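Local coordinates for protein haloacid dehalogenase (Pseudomonas aeruginosa, PDB 3UMC) that probably hydrolyses the carbon-halogen bond of L-2-haloacids, as a dehalogenase of the haloacid dehalogenase-like hydrolase superfamily, at residues D28-G31 with T32-W36; R120-P123 with D124-A127; A147-L150 with D151-R154. One frame throughout, in Å; residues are numbered along the deposited sequence.

Contact 1 (28-36) lies between the other two. It follows strand 24-27 of the parallel sheet, and D28 occupies the place of the nucleophilic aspartate of relatives, so this is probably the active-site end. Contact 2 (120-127) lies beside it, with centres about 10 Å apart. Next to the paired strands 34-35 and 120-121, two probable hydrogen bonds join the loops: L33 O to T125 OG1 at 2.6 Å and G31 O to W122 NE1 at 2.7 Å. Contact 3 (147-154) is part of helix 146-156 and packs on contact 1. Their centres are about 12 Å apart, with V29 CG2 3.7 Å from M149 SE. Contacts 2 and 3 do not touch; their nearest atoms are about 7 Å apart.

Contact 1: residues D28-G31 with T32-W36; sequences DVFG and TLVDW
The side chains of D28 and T32 meet four residues apart on a tight turn. T32 OG1 donates to D28 OD2 at 2.6 Å, using the anti lone pair of the carboxylate. With chi1 at 177°, CG of D28 points away from the backbone N, which brings OD2 to the threonine. T32 OG1 also hydrogen-bonds with A198 N, and D28 OD1 forms a salt bridge with K173. Both carboxylate oxygens are thus held, and their plane is fixed.

The backbone is the tight part. V29 O takes two N-H groups: L33 N at 3.0 Å, tilted from the carbonyl plane, and V34 N at 3.2 Å, nearly along the C=O axis. G31 N gives its hydrogen to V34 O at 2.9 Å. G31 has a positive phi (83°) and forms a gamma turn, closed by a weak bond from T32 N to F30 O.

The apolar side is looser. V34 CG2 reaches the edge of the F30 ring, 4.1 Å from CD1, and V29 CG1 is 4.3 Å from V34 CG2. Neither side faces solvent, since every touching residue is buried. At the far end G31 N lies in the indole plane of W36 at its edge, 3.5 Å from W36 CD1. The chi1 of W36 (53°) brings this edge back to G31. W36 NE1 is hydrogen-bonded to E221, and R65 makes a cation-pi contact with the ring.

DVFGT matches the first conserved motif of the superfamily, in which the first aspartate is the nucleophile of relatives. D28 probably has that role. The T32 bond and the K173 salt bridge probably hold its carboxylate, while the two bonds to V29 O hold the turn that carries T32.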
loop_
_atom_site.group_PDB
_atom_site.type_symbol
_atom_site.label_atom_id
_atom_site.label_comp_id
_atom_site.label_asym_id
_atom_site.label_seq_id
_atom_site.Cartn_x
_atom_site.Cartn_y
_atom_site.Cartn_z
ATOM N N ASP A 28 -13.923 1.246 1.924
ATOM C CA ASP A 28 -14.012 1.690 3.306
ATOM C C ASP A 28 -13.762 0.502 4.254
ATOM O O ASP A 28 -14.042 -0.616 3.873
ATOM C CB ASP A 28 -15.412 2.304 3.523
ATOM C CG ASP A 28 -15.629 2.735 4.960
ATOM O OD1 ASP A 28 -14.893 3.609 5.413
ATOM O OD2 ASP A 28 -16.500 2.136 5.646
ATOM N N VAL A 29 -13.224 0.699 5.476
ATOM C CA VAL A 29 -12.795 -0.476 6.252
ATOM C C VAL A 29 -13.567 -0.621 7.551
ATOM O O VAL A 29 -14.157 -1.691 7.796
ATOM C CB VAL A 29 -11.304 -0.514 6.555
ATOM C CG1 VAL A 29 -10.929 -1.803 7.155
ATOM C CG2 VAL A 29 -10.463 -0.329 5.272
ATOM N N PHE A 30 -13.593 0.439 8.363
ATOM C CA PHE A 30 -14.435 0.435 9.556
ATOM C C PHE A 30 -15.900 0.300 9.249
ATOM O O PHE A 30 -16.454 1.087 8.509
ATOM C CB PHE A 30 -14.223 1.695 10.417
ATOM C CG PHE A 30 -12.862 1.753 11.056
ATOM C CD1 PHE A 30 -12.129 0.635 11.264
ATOM C CD2 PHE A 30 -12.324 2.922 11.444
ATOM C CE1 PHE A 30 -10.885 0.714 11.846
ATOM C CE2 PHE A 30 -11.067 2.972 12.070
ATOM C CZ PHE A 30 -10.379 1.879 12.263
ATOM N N GLY A 31 -16.513 -0.729 9.810
ATOM C CA GLY A 31 -17.913 -0.998 9.592
ATOM C C GLY A 31 -18.143 -1.749 8.301
ATOM O O GLY A 31 -18.803 -2.770 8.276
ATOM N N THR A 32 -17.646 -1.228 7.196
ATOM C CA THR A 32 -17.831 -1.915 5.906
ATOM C C THR A 32 -17.254 -3.348 5.878
ATOM O O THR A 32 -17.867 -4.222 5.384
ATOM C CB THR A 32 -17.222 -1.087 4.776
ATOM O OG1 THR A 32 -17.887 0.172 4.720
ATOM C CG2 THR A 32 -17.378 -1.818 3.420
ATOM N N LEU A 33 -16.052 -3.550 6.392
ATOM C CA LEU A 33 -15.348 -4.815 6.331
ATOM C C LEU A 33 -15.159 -5.425 7.719
ATOM O O LEU A 33 -15.086 -6.631 7.809
ATOM C CB LEU A 33 -13.980 -4.567 5.699
ATOM C CG LEU A 33 -13.920 -4.086 4.206
ATOM C CD1 LEU A 33 -12.465 -4.090 3.684
ATOM C CD2 LEU A 33 -14.688 -4.965 3.277
ATOM N N VAL A 34 -15.056 -4.607 8.784
ATOM C CA VAL A 34 -14.751 -5.100 10.145
ATOM C C VAL A 34 -15.705 -4.513 11.160
ATOM O O VAL A 34 -16.207 -3.383 11.033
ATOM C CB VAL A 34 -13.285 -4.782 10.598
ATOM C CG1 VAL A 34 -12.228 -5.511 9.683
ATOM C CG2 VAL A 34 -13.060 -3.279 10.632
ATOM N N ASP A 35 -16.014 -5.322 12.151
ATOM C CA ASP A 35 -16.970 -4.969 13.200
ATOM C C ASP A 35 -16.200 -4.392 14.348
ATOM O O ASP A 35 -15.796 -5.114 15.274
ATOM C CB ASP A 35 -17.703 -6.239 13.629
ATOM C CG ASP A 35 -18.749 -6.018 14.729
ATOM O OD1 ASP A 35 -18.989 -4.862 15.203
ATOM O OD2 ASP A 35 -19.279 -7.083 15.094
ATOM N N TRP A 36 -16.035 -3.077 14.336
ATOM C CA TRP A 36 -15.240 -2.408 15.335
ATOM C C TRP A 36 -15.942 -2.477 16.714
ATOM O O TRP A 36 -15.309 -2.682 17.726
ATOM C CB TRP A 36 -14.923 -0.963 14.897
ATOM C CG TRP A 36 -16.081 -0.186 14.532
ATOM C CD1 TRP A 36 -16.654 -0.062 13.263
ATOM C CD2 TRP A 36 -16.904 0.576 15.423
ATOM N NE1 TRP A 36 -17.782 0.744 13.330
ATOM C CE2 TRP A 36 -17.965 1.132 14.643
ATOM C CE3 TRP A 36 -16.879 0.806 16.815
ATOM C CZ2 TRP A 36 -18.972 1.903 15.212
ATOM C CZ3 TRP A 36 -17.874 1.591 17.386
ATOM C CH2 TRP A 36 -18.914 2.124 16.588
#

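Contact 2: residues R120-P123 with D124-A127; sequences RPWP and DTLA
P121 CB lies 3.6 Å from L126 CD1, and CG of the same ring is only slightly farther from that methyl. The two side chains run at an angle to each other. CB of P121 also touches T125 CB, so the proline rests on the first turn of the helix that follows.

W122 comes next. Its carbonyl oxygen accepts from T125 N at 3.0 Å. The bond is nearly straight at the hydrogen (166°), but the donor sits above the carbonyl plane. The same oxygen takes a hydrogen from a water at 2.7 Å, and that water accepts from L126 N. The indole leads away from the turn: with CG anti to the carbonyl carbon (chi1 -54°), its NE1 is hydrogen-bonded to G31 O. Nearby, T125 OG1 is hydrogen-bonded to L33 O. W122 CB stays behind, 3.5 Å from D124 OD1. The carboxylate of D124 has stronger partners in R218, by a salt bridge, and in L243 N.

P123 ends the walk. Its carbonyl oxygen receives a hydrogen from a second water at 2.6 Å, and this water accepts from A127 N. Two early N-H groups of the helix are therefore satisfied through solvent.

W122 to T125 form a type I beta turn. It leads from strand 120-121, where the chain returns from the inserted helical cap, into helix 125-132 of the Rossmann-like core, as in other L-2-haloacid dehalogenases.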
loop_
_atom_site.group_PDB
_atom_site.type_symbol
_atom_site.label_atom_id
_atom_site.label_comp_id
_atom_site.label_asym_id
_atom_site.label_seq_id
_atom_site.Cartn_x
_atom_site.Cartn_y
_atom_site.Cartn_z
ATOM N N ARG A 120 -12.368 -7.539 14.250
ATOM C CA ARG A 120 -12.856 -8.728 13.679
ATOM C C ARG A 120 -13.529 -8.425 12.332
ATOM O O ARG A 120 -14.378 -7.576 12.248
ATOM C CB ARG A 120 -13.868 -9.388 14.622
ATOM C CG ARG A 120 -14.532 -10.676 14.040
ATOM C CD ARG A 120 -15.591 -11.407 15.066
ATOM N NE ARG A 120 -14.830 -11.912 16.208
ATOM C CZ ARG A 120 -14.720 -11.321 17.407
ATOM N NH1 ARG A 120 -13.908 -11.871 18.316
ATOM N NH2 ARG A 120 -15.415 -10.207 17.721
ATOM N N PRO A 121 -13.194 -9.197 11.322
ATOM C CA PRO A 121 -13.886 -9.134 10.031
ATOM C C PRO A 121 -15.347 -9.644 10.118
ATOM O O PRO A 121 -15.563 -10.630 10.818
ATOM C CB PRO A 121 -13.057 -10.081 9.177
ATOM C CG PRO A 121 -12.428 -11.042 10.109
ATOM C CD PRO A 121 -12.204 -10.309 11.377
ATOM N N TRP A 122 -16.302 -9.069 9.366
ATOM C CA TRP A 122 -17.577 -9.790 9.141
ATOM C C TRP A 122 -17.349 -11.148 8.495
ATOM O O TRP A 122 -16.330 -11.343 7.833
ATOM C CB TRP A 122 -18.562 -8.949 8.325
ATOM C CG TRP A 122 -18.826 -7.554 8.923
ATOM C CD1 TRP A 122 -18.394 -6.388 8.420
ATOM C CD2 TRP A 122 -19.560 -7.231 10.090
ATOM N NE1 TRP A 122 -18.806 -5.344 9.178
ATOM C CE2 TRP A 122 -19.525 -5.830 10.227
ATOM C CE3 TRP A 122 -20.263 -7.982 11.039
ATOM C CZ2 TRP A 122 -20.153 -5.164 11.264
ATOM C CZ3 TRP A 122 -20.896 -7.319 12.081
ATOM C CH2 TRP A 122 -20.848 -5.918 12.170
ATOM N N PRO A 123 -18.314 -12.106 8.627
ATOM C CA PRO A 123 -18.148 -13.479 8.118
ATOM C C PRO A 123 -17.833 -13.618 6.656
ATOM O O PRO A 123 -17.193 -14.614 6.233
ATOM C CB PRO A 123 -19.522 -14.109 8.362
ATOM C CG PRO A 123 -20.039 -13.390 9.622
ATOM C CD PRO A 123 -19.550 -11.966 9.436
ATOM N N ASP A 124 -18.238 -12.608 5.869
ATOM C CA ASP A 124 -18.026 -12.601 4.451
ATOM C C ASP A 124 -16.740 -11.896 4.013
ATOM O O ASP A 124 -16.337 -11.966 2.850
ATOM C CB ASP A 124 -19.204 -11.914 3.744
ATOM C CG ASP A 124 -19.405 -10.443 4.188
ATOM O OD1 ASP A 124 -19.910 -10.195 5.306
ATOM O OD2 ASP A 124 -19.151 -9.534 3.398
ATOM N N THR A 125 -16.149 -11.124 4.895
ATOM C CA THR A 125 -15.149 -10.168 4.416
ATOM C C THR A 125 -13.967 -10.857 3.746
ATOM O O THR A 125 -13.646 -10.578 2.592
ATOM C CB THR A 125 -14.639 -9.265 5.540
ATOM O OG1 THR A 125 -15.687 -8.383 5.924
ATOM C CG2 THR A 125 -13.366 -8.454 5.101
ATOM N N LEU A 126 -13.332 -11.758 4.481
ATOM C CA LEU A 126 -12.157 -12.473 4.000
ATOM C C LEU A 126 -12.400 -13.228 2.709
ATOM O O LEU A 126 -11.642 -13.077 1.683
ATOM C CB LEU A 126 -11.616 -13.426 5.083
ATOM C CG LEU A 126 -10.662 -12.899 6.165
ATOM C CD1 LEU A 126 -10.969 -11.481 6.552
ATOM C CD2 LEU A 126 -10.546 -13.781 7.483
ATOM N N ALA A 127 -13.482 -13.969 2.674
ATOM C CA ALA A 127 -13.730 -14.806 1.492
ATOM C C ALA A 127 -13.994 -13.944 0.290
ATOM O O ALA A 127 -13.581 -14.293 -0.835
ATOM C CB ALA A 127 -14.905 -15.755 1.667
HETATM O O HOH W 1 -14.301 -12.929 7.001
HETATM O O HOH W 2 -14.845 -14.912 5.062
#

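Contact 3: residues A147-L150 with D151-R154; sequences ALML and DVAR
L148 and V152 touch one turn apart on helix 146-156, the helix of a beta-alpha-beta crossover between strands 137-140 and 162-163 of the Rossmann-like core. Backbone bonds of the alpha-helical kind run through this stretch. V152 N reaches L148 O at 2.9 Å, nearly straight, and A153 N reaches M149 O at the same length from above the carbonyl plane. The bond from D151 N to A147 O is weak.

R154 can be followed outward. Its backbone N donates to L150 O at 3.0 Å. CB and CG of R154 both lie 3.7 Å from L150 O, since chi1 (-83°) sets CG beside the backbone N. The bend at chi2 (-70°) then redirects the chain from CD on. Beyond CG the side chain leaves the helix for the second subunit: NE forms a salt bridge with D161 of that subunit, and NH2 a hydrogen bond with its Y136 O. The guanidinium is thus held by two groups across the dimer interface.

D151 OD2 is hydrogen-bonded to H117 ND1. On the buried side M149, a selenomethionine, packs on L163 and C165, and its CE comes 4.2 Å from V152 CG2. A153 turns its methyl back over the preceding turn, with CB 3.2 Å from M149 O. L148 and V152 point the same way and lie side by side, with L148 CD2 3.8 Å from V152 CG2.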
loop_
_atom_site.group_PDB
_atom_site.type_symbol
_atom_site.label_atom_id
_atom_site.label_comp_id
_atom_site.label_asym_id
_atom_site.label_seq_id
_atom_site.Cartn_x
_atom_site.Cartn_y
_atom_site.Cartn_z
ATOM N N ALA A 147 -0.434 3.310 9.458
ATOM C CA ALA A 147 0.143 2.375 10.439
ATOM C C ALA A 147 -0.975 1.603 11.174
ATOM O O ALA A 147 -0.882 0.411 11.401
ATOM C CB ALA A 147 1.048 3.162 11.429
ATOM N N LEU A 148 -2.067 2.292 11.489
ATOM C CA LEU A 148 -3.265 1.667 12.104
ATOM C C LEU A 148 -3.871 0.626 11.130
ATOM O O LEU A 148 -4.156 -0.502 11.502
ATOM C CB LEU A 148 -4.320 2.765 12.414
ATOM C CG LEU A 148 -5.554 2.369 13.246
ATOM C CD1 LEU A 148 -6.153 3.614 13.973
ATOM C CD2 LEU A 148 -6.625 1.702 12.397
HETATM N N MSE A 149 -3.967 1.001 9.850
HETATM C CA MSE A 149 -4.540 0.089 8.836
HETATM C C MSE A 149 -3.656 -1.110 8.534
HETATM O O MSE A 149 -4.149 -2.186 8.123
HETATM C CB MSE A 149 -4.853 0.849 7.567
HETATM C CG MSE A 149 -6.057 1.705 7.640
HETATM SE SE MSE A 149 -7.705 0.520 7.647
HETATM C CE MSE A 149 -8.142 1.099 9.440
ATOM N N LEU A 150 -2.350 -0.955 8.752
ATOM C CA LEU A 150 -1.448 -2.087 8.613
ATOM C C LEU A 150 -1.707 -3.155 9.673
ATOM O O LEU A 150 -1.764 -4.353 9.352
ATOM C CB LEU A 150 0.012 -1.614 8.669
ATOM C CG LEU A 150 0.685 -1.025 7.433
ATOM C CD1 LEU A 150 1.854 -0.108 7.787
ATOM C CD2 LEU A 150 1.222 -2.150 6.710
ATOM N N ASP A 151 -1.891 -2.720 10.924
ATOM C CA ASP A 151 -2.235 -3.590 12.064
ATOM C C ASP A 151 -3.618 -4.217 11.854
ATOM O O ASP A 151 -3.821 -5.426 12.081
ATOM C CB ASP A 151 -2.260 -2.802 13.382
ATOM C CG ASP A 151 -0.894 -2.614 14.012
ATOM O OD1 ASP A 151 0.064 -3.215 13.540
ATOM O OD2 ASP A 151 -0.786 -1.842 15.001
ATOM N N VAL A 152 -4.594 -3.407 11.451
ATOM C CA VAL A 152 -5.936 -3.978 11.164
ATOM C C VAL A 152 -5.878 -5.027 10.083
ATOM O O VAL A 152 -6.509 -6.109 10.206
ATOM C CB VAL A 152 -6.938 -2.896 10.866
ATOM C CG1 VAL A 152 -8.286 -3.434 10.311
ATOM C CG2 VAL A 152 -7.132 -2.025 12.101
ATOM N N ALA A 153 -5.113 -4.754 9.012
ATOM C CA ALA A 153 -4.890 -5.718 7.954
ATOM C C ALA A 153 -4.314 -7.059 8.455
ATOM O O ALA A 153 -4.765 -8.146 8.037
ATOM C CB ALA A 153 -3.895 -5.134 6.848
ATOM N N ARG A 154 -3.250 -6.997 9.245
ATOM C CA ARG A 154 -2.568 -8.204 9.674
ATOM C C ARG A 154 -3.410 -9.013 10.677
ATOM O O ARG A 154 -3.358 -10.196 10.678
ATOM C CB ARG A 154 -1.275 -7.904 10.430
ATOM C CG ARG A 154 -0.107 -7.651 9.588
ATOM C CD ARG A 154 0.404 -8.895 8.865
ATOM N NE ARG A 154 1.699 -8.567 8.246
ATOM C CZ ARG A 154 2.860 -8.564 8.886
ATOM N NH1 ARG A 154 2.946 -8.912 10.168
ATOM N NH2 ARG A 154 3.948 -8.289 8.230
#